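Local atomic coordinates of alkylhalidase CmlS (Streptomyces venezuelae, PDB entry 3I3L), a protein that acts as a flavin-dependent halogenase in chloramphenicol biosynthesis and carries its FAD in a covalent bond to an aspartate. Residues A207-F212 against E291-Q296; K477-K482 against L504-G509. All blocks are in the same frame, centred on the assembly; numbering follows the deposited sequence.

Contact 1 (A207-F212 against E291-Q296); sequences AVWSYF and EVRIVQ
Ala-207 pairs with Val-295 through two backbone bonds: its N reaches Val-295 O at 2.8 Å, almost straight, and its O accepts from Val-295 N. Its methyl group lies on the side of the sheet where FAD touches it. Val-208, on the reverse side with Ile-294, sets CG2 beside Ile-294 CG2 at 3.9 Å, while CG1 meets Val-292. These are neighbouring antiparallel strands in the large mixed sheet of the FAD-binding part of the chain, and the next hydrogen-bonded pair is Trp-209 with Arg-293. With CG set between the backbone N and the carbonyl carbon (chi1 71°), the indole leans over the partner strand, and Arg-293 CB sits on the face of its six-membered ring, 3.8 Å from the centroid. CZ3 meets Val-295 CG1 at 3.7 Å, and NE1 is bonded to Tyr-60 OH. Cut back to an alanine, the residue would probably leave Arg-293 CB and Val-295 CG1 without the ring they pack on, and Tyr-60 OH without its indole donor. Trp-209 O takes both Arg-293 N and a water, which also donates to Glu-291 O and accepts from Arg-293 NH1 at 3.0 Å. Ser-210 OG lies 2.9 Å from Glu-291 O. Tyr-211 offers a ring edge, CE2, 4.0 Å from Arg-293 NH1, the planes nearly perpendicular at 86°; its OH bonds to Glu-64 and Tyr-60, whereas NH1 also pairs with Asp-290.

Contact 2 (K477-K482 against L504-G509); sequences KWTGGK and LANGEG
Trp-478 and Leu-504 meet where two antiparallel sheets of the CmlS C-terminal domain come together: one segment runs off the end of strand 473-478 into the short loop that leads to strand 483-491, and the other leaves strand 498-506 through a type I beta turn, Asn-506 to Gly-509. The tight part is built round the indole. With CG anti to the backbone N (chi1 -178°), the ring reaches across so that CH2 touches Leu-504 CD2 at 4.0 Å and CZ2 brings its edge to Ala-505 O at 3.7 Å, the oxygen lying in the ring plane. NE1 faces back to its own segment and donates to Lys-482 O over 2.7 Å, from well above that carbonyl's plane rather than along a lone pair; this bond helps to hold the ring's rotation and ties the loop back on itself. Beyond the contact, Leu-528 and Ala-529 of helix 519-531 pack on the same tryptophan. Asn-506 CB lies against both ends of the loop, 3.2 Å from Thr-479 O and 3.6 Å from Lys-482 O.

The other side, round Gly-480, Gly-507, Lys-482 and Glu-508, is exposed and more loosely held. At Gly-480 the backbone angles alone call for glycine, since a CB would press on the carbonyl O of Thr-479; it would also run into Glu-508 OE1 as modelled. The extended chain of Lys-482 passes over Gly-507, its CD 3.6 Å from Gly-507 CA, and crosses the bent Glu-508 at about a right angle. Their salt bridge is long: Glu-508 OE2 lies 3.9 Å from Lys-482 NZ but 3.1 Å from Lys-482 CE.

Overall arrangement
Contact 1 and contact 2 belong to different parts of the chain and lie on opposite sides of its centre, their own centres 51 Å apart and their nearest atoms about 36 Å apart. They follow in series: the strand pairing of 207-212 with 291-296 is complete well before 477-482 meets 504-509. Contact 1 borders the flavin. The side chain of Ala-207 is about 4 Å from FAD, and that of Val-295 is about 4 Å from the side chain of Asp-297, the residue covalently bound to it. Contact 2 is remote from the FAD-binding residues; its centre is about 29 Å from that of the chain, against about 23 Å for contact 1.

Contact 1 (A207-F212 against E291-Q296)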
loop_
_atom_site.group_PDB
_atom_site.type_symbol
_atom_site.label_atom_id
_atom_site.label_comp_id
_atom_site.label_asym_id
_atom_site.label_seq_id
_atom_site.Cartn_x
_atom_site.Cartn_y
_atom_site.Cartn_z
ATOM N N ALA A 207 -7.000 12.519 12.930
ATOM C CA ALA A 207 -6.223 11.769 13.916
ATOM C C ALA A 207 -5.677 12.608 15.060
ATOM O O ALA A 207 -5.332 13.780 14.862
ATOM C CB ALA A 207 -5.017 11.001 13.243
ATOM N N VAL A 208 -5.562 11.955 16.227
ATOM C CA VAL A 208 -5.176 12.587 17.479
ATOM C C VAL A 208 -4.344 11.577 18.263
ATOM O O VAL A 208 -4.808 10.471 18.542
ATOM C CB VAL A 208 -6.446 12.951 18.309
ATOM C CG1 VAL A 208 -6.079 13.656 19.590
ATOM C CG2 VAL A 208 -7.395 13.825 17.470
ATOM N N TRP A 209 -3.098 11.915 18.549
ATOM C CA TRP A 209 -2.159 10.907 19.024
ATOM C C TRP A 209 -1.117 11.437 19.942
ATOM O O TRP A 209 -0.870 12.637 19.959
ATOM C CB TRP A 209 -1.444 10.219 17.836
ATOM C CG TRP A 209 -0.442 11.055 17.072
ATOM C CD1 TRP A 209 0.903 11.065 17.236
ATOM C CD2 TRP A 209 -0.718 11.981 16.016
ATOM N NE1 TRP A 209 1.496 11.940 16.356
ATOM C CE2 TRP A 209 0.517 12.489 15.571
ATOM C CE3 TRP A 209 -1.895 12.433 15.407
ATOM C CZ2 TRP A 209 0.615 13.445 14.548
ATOM C CZ3 TRP A 209 -1.802 13.378 14.374
ATOM C CH2 TRP A 209 -0.564 13.898 13.983
ATOM N N SER A 210 -0.474 10.524 20.661
ATOM C CA SER A 210 0.576 10.858 21.609
ATOM C C SER A 210 1.430 9.620 21.870
ATOM O O SER A 210 1.234 8.583 21.206
ATOM C CB SER A 210 -0.042 11.388 22.914
ATOM O OG SER A 210 0.921 11.989 23.795
ATOM N N TYR A 211 2.368 9.709 22.828
ATOM C CA TYR A 211 3.271 8.607 23.142
ATOM C C TYR A 211 3.195 8.227 24.613
ATOM O O TYR A 211 2.887 9.048 25.459
ATOM C CB TYR A 211 4.698 8.951 22.696
ATOM C CG TYR A 211 4.785 9.167 21.182
ATOM C CD1 TYR A 211 5.193 8.163 20.342
ATOM C CD2 TYR A 211 4.410 10.371 20.609
ATOM C CE1 TYR A 211 5.243 8.361 18.975
ATOM C CE2 TYR A 211 4.453 10.564 19.260
ATOM C CZ TYR A 211 4.888 9.538 18.447
ATOM O OH TYR A 211 4.920 9.686 17.073
ATOM N N PHE A 212 3.459 6.957 24.895
ATOM C CA PHE A 212 3.439 6.412 26.230
ATOM C C PHE A 212 4.708 5.628 26.502
ATOM O O PHE A 212 5.242 4.988 25.607
ATOM C CB PHE A 212 2.222 5.512 26.461
ATOM C CG PHE A 212 0.913 6.265 26.512
ATOM C CD1 PHE A 212 0.382 6.685 27.734
ATOM C CD2 PHE A 212 0.196 6.545 25.333
ATOM C CE1 PHE A 212 -0.862 7.403 27.795
ATOM C CE2 PHE A 212 -1.026 7.265 25.388
ATOM C CZ PHE A 212 -1.554 7.686 26.620
ATOM N N GLU A 291 3.435 15.523 24.185
ATOM C CA GLU A 291 2.227 16.268 23.843
ATOM C C GLU A 291 1.322 15.434 22.882
ATOM O O GLU A 291 1.743 14.395 22.325
ATOM C CB GLU A 291 2.634 17.564 23.108
ATOM C CG GLU A 291 3.386 17.265 21.793
ATOM C CD GLU A 291 3.822 18.495 21.038
ATOM O OE1 GLU A 291 2.953 19.311 20.635
ATOM O OE2 GLU A 291 5.037 18.636 20.802
ATOM N N VAL A 292 0.103 15.914 22.679
ATOM C CA VAL A 292 -0.759 15.297 21.685
ATOM C C VAL A 292 -0.864 16.192 20.494
ATOM O O VAL A 292 -0.923 17.419 20.628
ATOM C CB VAL A 292 -2.206 14.851 22.203
ATOM C CG1 VAL A 292 -2.319 14.891 23.746
ATOM C CG2 VAL A 292 -3.292 15.562 21.509
ATOM N N ARG A 293 -0.847 15.559 19.324
ATOM C CA ARG A 293 -0.889 16.273 18.047
ATOM C C ARG A 293 -2.152 15.858 17.332
ATOM O O ARG A 293 -2.756 14.865 17.691
ATOM C CB ARG A 293 0.326 15.864 17.223
ATOM C CG ARG A 293 1.735 16.399 17.820
ATOM C CD ARG A 293 2.871 15.635 17.103
ATOM N NE ARG A 293 4.215 16.062 17.465
ATOM C CZ ARG A 293 4.951 15.525 18.428
ATOM N NH1 ARG A 293 4.503 14.529 19.170
ATOM N NH2 ARG A 293 6.161 15.988 18.628
ATOM N N ILE A 294 -2.576 16.635 16.351
ATOM C CA ILE A 294 -3.719 16.289 15.545
ATOM C C ILE A 294 -3.420 16.575 14.097
ATOM O O ILE A 294 -2.531 17.390 13.771
ATOM C CB ILE A 294 -4.950 17.134 15.920
ATOM C CG1 ILE A 294 -4.752 18.583 15.493
ATOM C CG2 ILE A 294 -5.175 17.055 17.479
ATOM C CD1 ILE A 294 -5.862 19.551 15.967
ATOM N N VAL A 295 -4.182 15.925 13.229
ATOM C CA VAL A 295 -4.163 16.262 11.832
ATOM C C VAL A 295 -5.348 15.686 11.107
ATOM O O VAL A 295 -5.811 14.618 11.468
ATOM C CB VAL A 295 -2.847 15.774 11.178
ATOM C CG1 VAL A 295 -2.883 14.276 10.971
ATOM C CG2 VAL A 295 -2.647 16.498 9.849
ATOM N N GLN A 296 -5.835 16.395 10.081
ATOM C CA GLN A 296 -6.774 15.834 9.114
ATOM C C GLN A 296 -6.065 14.906 8.124
ATOM O O GLN A 296 -5.199 15.342 7.378
ATOM C CB GLN A 296 -7.519 16.924 8.277
ATOM C CG GLN A 296 -8.369 18.020 9.079
ATOM C CD GLN A 296 -9.519 17.466 9.901
ATOM O OE1 GLN A 296 -10.126 16.417 9.586
ATOM N NE2 GLN A 296 -9.825 18.160 10.979
HETATM O O HOH W 1 1.846 13.368 19.821
#

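Contact 2 (K477-K482 against L504-G509)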
loop_
_atom_site.group_PDB
_atom_site.type_symbol
_atom_site.label_atom_id
_atom_site.label_comp_id
_atom_site.label_asym_id
_atom_site.label_seq_id
_atom_site.Cartn_x
_atom_site.Cartn_y
_atom_site.Cartn_z
ATOM N N LYS A 477 -14.354 -21.094 -19.802
ATOM C CA LYS A 477 -14.656 -20.164 -20.916
ATOM C C LYS A 477 -13.739 -18.925 -20.918
ATOM O O LYS A 477 -13.343 -18.388 -19.846
ATOM C CB LYS A 477 -16.081 -19.664 -20.792
ATOM C CG LYS A 477 -17.140 -20.772 -20.830
ATOM C CD LYS A 477 -18.557 -20.083 -20.850
ATOM C CE LYS A 477 -19.679 -21.083 -21.001
ATOM N NZ LYS A 477 -20.948 -20.505 -20.439
ATOM N N TRP A 478 -13.394 -18.466 -22.098
ATOM C CA TRP A 478 -12.573 -17.262 -22.227
ATOM C C TRP A 478 -13.505 -16.088 -22.535
ATOM O O TRP A 478 -14.561 -16.276 -23.157
ATOM C CB TRP A 478 -11.568 -17.453 -23.346
ATOM C CG TRP A 478 -10.604 -16.358 -23.606
ATOM C CD1 TRP A 478 -10.661 -15.446 -24.628
ATOM C CD2 TRP A 478 -9.395 -16.065 -22.875
ATOM N NE1 TRP A 478 -9.576 -14.609 -24.555
ATOM C CE2 TRP A 478 -8.784 -14.976 -23.502
ATOM C CE3 TRP A 478 -8.774 -16.640 -21.773
ATOM C CZ2 TRP A 478 -7.579 -14.421 -23.045
ATOM C CZ3 TRP A 478 -7.588 -16.108 -21.321
ATOM C CH2 TRP A 478 -6.987 -15.021 -21.955
ATOM N N THR A 479 -13.115 -14.898 -22.092
ATOM C CA THR A 479 -13.927 -13.686 -22.285
ATOM C C THR A 479 -13.479 -13.015 -23.580
ATOM O O THR A 479 -12.332 -12.556 -23.694
ATOM C CB THR A 479 -13.818 -12.692 -21.092
ATOM O OG1 THR A 479 -14.136 -13.362 -19.855
ATOM C CG2 THR A 479 -14.792 -11.505 -21.271
ATOM N N GLY A 480 -14.387 -12.986 -24.560
ATOM C CA GLY A 480 -14.050 -12.610 -25.939
ATOM C C GLY A 480 -13.745 -13.862 -26.756
ATOM O O GLY A 480 -13.798 -14.995 -26.242
ATOM N N GLY A 481 -13.415 -13.685 -28.026
ATOM C CA GLY A 481 -13.110 -14.855 -28.881
ATOM C C GLY A 481 -11.641 -14.911 -29.260
ATOM O O GLY A 481 -11.182 -15.821 -29.971
ATOM N N LYS A 482 -10.889 -13.924 -28.799
ATOM C CA LYS A 482 -9.483 -13.868 -29.113
ATOM C C LYS A 482 -8.627 -13.832 -27.848
ATOM O O LYS A 482 -9.012 -13.232 -26.839
ATOM C CB LYS A 482 -9.257 -12.661 -29.978
ATOM C CG LYS A 482 -10.251 -11.532 -29.642
ATOM C CD LYS A 482 -10.286 -10.472 -30.777
ATOM C CE LYS A 482 -11.510 -9.524 -30.682
ATOM N NZ LYS A 482 -11.375 -8.461 -31.764
ATOM N N LEU A 504 -0.882 -11.450 -21.327
ATOM C CA LEU A 504 -2.114 -11.984 -21.856
ATOM C C LEU A 504 -3.272 -10.994 -21.748
ATOM O O LEU A 504 -3.506 -10.393 -20.695
ATOM C CB LEU A 504 -2.460 -13.316 -21.180
ATOM C CG LEU A 504 -2.058 -14.557 -21.956
ATOM C CD1 LEU A 504 -1.898 -15.725 -21.020
ATOM C CD2 LEU A 504 -3.092 -14.817 -23.021
ATOM N N ALA A 505 -3.996 -10.858 -22.857
ATOM C CA ALA A 505 -5.207 -10.053 -22.913
ATOM C C ALA A 505 -6.244 -10.663 -23.868
ATOM O O ALA A 505 -5.928 -11.546 -24.653
ATOM C CB ALA A 505 -4.843 -8.634 -23.385
ATOM N N ASN A 506 -7.470 -10.166 -23.815
ATOM C CA ASN A 506 -8.413 -10.430 -24.900
ATOM C C ASN A 506 -8.428 -9.283 -25.954
ATOM O O ASN A 506 -7.685 -8.298 -25.840
ATOM C CB ASN A 506 -9.811 -10.719 -24.345
ATOM C CG ASN A 506 -10.430 -9.518 -23.667
ATOM O OD1 ASN A 506 -11.483 -9.616 -23.035
ATOM N ND2 ASN A 506 -9.768 -8.391 -23.767
ATOM N N GLY A 507 -9.260 -9.393 -26.981
ATOM C CA GLY A 507 -9.283 -8.347 -28.000
ATOM C C GLY A 507 -9.731 -7.000 -27.446
ATOM O O GLY A 507 -9.429 -5.944 -28.000
ATOM N N GLU A 508 -10.457 -7.060 -26.340
ATOM C CA GLU A 508 -11.113 -5.912 -25.772
ATOM C C GLU A 508 -10.286 -5.441 -24.569
ATOM O O GLU A 508 -10.806 -4.974 -23.538
ATOM C CB GLU A 508 -12.557 -6.293 -25.405
ATOM C CG GLU A 508 -13.407 -6.724 -26.640
ATOM C CD GLU A 508 -13.124 -8.167 -27.152
ATOM O OE1 GLU A 508 -12.694 -9.018 -26.335
ATOM O OE2 GLU A 508 -13.340 -8.466 -28.365
ATOM N N GLY A 509 -8.973 -5.615 -24.707
ATOM C CA GLY A 509 -8.026 -4.983 -23.831
ATOM C C GLY A 509 -7.924 -5.492 -22.405
ATOM O O GLY A 509 -6.916 -5.193 -21.758
#